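Local coordinates for protein mycobacterium tuberculosis paralogous family 11 (Mycobacterium smegmatis, PDB 4Y9I) that probably catalyses electron transfer between the deazaflavin coenzyme F420 and quinones, as an F420H2-dependent quinone reductase, at residues Ala75-Gly80 with Leu107-Ile112. Sequence-based numbering, arbitrary orientation.
Sequences ARELEG and LIPVFI
Arg76 and Ile112 form an antiparallel hydrogen-bonded pair in the closed six-stranded beta-barrel of the F420H2-dependent quinone reductase family. Arg76 N donates a hydrogen bond to Ile112 O at 2.8 Å, and Ile112 N returns a bond to Arg76 O at 2.9 Å. Next along the ladder, Glu77 and Phe111 make a non-hydrogen-bonded pair. The last direct rung is Leu78 N to Val110 O, 2.8 Å and nearly straight at 168°. Beyond it the two backbone segments part, and one water bridges them, donating to Leu78 O and accepting from Val110 N.

On the face of Arg76 and Ile112, methyl CG2 of Ile112 sits over the guanidinium plane, near its rim, 3.6 Å from Arg76 NH2. Arg76 NE forms a salt bridge with Glu114 OE2, consistent with this partner holding the guanidinium in place. Leu78 CD2 packs on the same Ile112 CG2 at 3.8 Å. Trp86 of helix 80-93 touches both Leu78 and Ile112.

On the other face, Glu77 CB lies 3.7 Å from Phe111 CE2. The Phe111 side chain also touches Val55 of helix 51-57. Glu77 CG is anti to the backbone N (chi1 -170°), and the side chain runs extended beyond it, beside Pro109. Tyr52 of helix 51-57 touches both residues. Glu77 OE2 comes within 3.6 Å of Pro109 CB.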
# COMPACT_ATOMS: atom_id res chain seq x y z
N ALA A 75 5.10 4.10 6.69
CA ALA A 75 3.96 3.21 6.56
C ALA A 75 3.49 2.74 7.93
O ALA A 75 4.31 2.21 8.72
CB ALA A 75 4.39 2.02 5.72
N ARG A 76 2.21 2.90 8.23
CA ARG A 76 1.63 2.49 9.52
C ARG A 76 0.39 1.62 9.23
O ARG A 76 -0.55 2.06 8.55
CB ARG A 76 1.28 3.76 10.30
CG ARG A 76 0.38 3.58 11.51
CD ARG A 76 0.28 4.90 12.32
NE ARG A 76 -0.34 6.01 11.61
CZ ARG A 76 -1.65 6.24 11.55
NH1 ARG A 76 -2.50 5.41 12.16
NH2 ARG A 76 -2.10 7.31 10.90
N GLU A 77 0.34 0.45 9.82
CA GLU A 77 -0.79 -0.43 9.67
C GLU A 77 -1.99 0.13 10.43
O GLU A 77 -1.90 0.42 11.64
CB GLU A 77 -0.45 -1.85 10.17
CG GLU A 77 -1.50 -2.88 9.83
CD GLU A 77 -1.07 -4.30 10.05
OE1 GLU A 77 0.04 -4.49 10.54
OE2 GLU A 77 -1.90 -5.22 9.86
N LEU A 78 -3.08 0.37 9.70
CA LEU A 78 -4.30 0.98 10.22
C LEU A 78 -5.14 -0.02 10.98
O LEU A 78 -5.10 -1.24 10.74
CB LEU A 78 -5.14 1.55 9.08
CG LEU A 78 -4.48 2.69 8.36
CD1 LEU A 78 -5.30 2.98 7.12
CD2 LEU A 78 -4.37 3.93 9.25
N GLU A 79 -5.88 0.55 11.93
CA GLU A 79 -6.80 -0.19 12.78
C GLU A 79 -8.10 0.53 12.87
O GLU A 79 -8.19 1.75 12.63
CB GLU A 79 -6.21 -0.32 14.20
CG GLU A 79 -4.78 -0.81 14.24
CD GLU A 79 -4.28 -1.10 15.66
OE1 GLU A 79 -4.26 -2.29 16.10
OE2 GLU A 79 -3.94 -0.12 16.34
N GLY A 80 -9.13 -0.20 13.32
CA GLY A 80 -10.32 0.43 13.72
C GLY A 80 -11.05 1.22 12.69
O GLY A 80 -11.10 0.83 11.50
N LEU A 107 -9.41 -9.26 8.21
CA LEU A 107 -9.35 -7.97 7.47
C LEU A 107 -8.06 -7.92 6.70
O LEU A 107 -6.92 -8.20 7.22
CB LEU A 107 -9.42 -6.77 8.39
CG LEU A 107 -10.73 -6.51 9.07
CD1 LEU A 107 -10.65 -5.31 9.97
CD2 LEU A 107 -11.90 -6.39 8.12
N ILE A 108 -8.19 -7.48 5.44
CA ILE A 108 -6.98 -7.23 4.63
C ILE A 108 -6.23 -6.04 5.27
O ILE A 108 -6.80 -4.98 5.46
CB ILE A 108 -7.35 -6.96 3.15
CG1 ILE A 108 -7.92 -8.22 2.52
CG2 ILE A 108 -6.17 -6.48 2.31
CD1 ILE A 108 -8.65 -8.00 1.22
N PRO A 109 -4.93 -6.22 5.54
CA PRO A 109 -4.23 -5.07 6.15
C PRO A 109 -4.20 -3.90 5.20
O PRO A 109 -4.02 -4.10 3.98
CB PRO A 109 -2.82 -5.59 6.41
CG PRO A 109 -2.98 -7.11 6.46
CD PRO A 109 -4.09 -7.42 5.47
N VAL A 110 -4.27 -2.68 5.75
CA VAL A 110 -4.12 -1.43 4.98
C VAL A 110 -3.16 -0.63 5.76
O VAL A 110 -3.39 -0.35 6.97
CB VAL A 110 -5.44 -0.67 4.81
CG1 VAL A 110 -5.28 0.53 3.95
CG2 VAL A 110 -6.48 -1.68 4.26
N PHE A 111 -2.12 -0.15 5.06
CA PHE A 111 -1.16 0.78 5.63
C PHE A 111 -1.44 2.20 5.12
O PHE A 111 -1.63 2.41 3.91
CB PHE A 111 0.28 0.41 5.22
CG PHE A 111 0.75 -0.92 5.72
CD1 PHE A 111 0.36 -2.08 5.09
CD2 PHE A 111 1.56 -1.02 6.86
CE1 PHE A 111 0.76 -3.32 5.57
CE2 PHE A 111 1.93 -2.28 7.36
CZ PHE A 111 1.57 -3.43 6.70
N ILE A 112 -1.39 3.19 5.98
CA ILE A 112 -1.31 4.62 5.60
C ILE A 112 0.19 4.98 5.42
O ILE A 112 1.02 4.49 6.19
CB ILE A 112 -2.01 5.56 6.61
CG1 ILE A 112 -2.21 6.93 6.00
CG2 ILE A 112 -1.23 5.60 7.89
CD1 ILE A 112 -3.12 7.78 6.84
O HOH W 1 -5.13 -2.89 8.53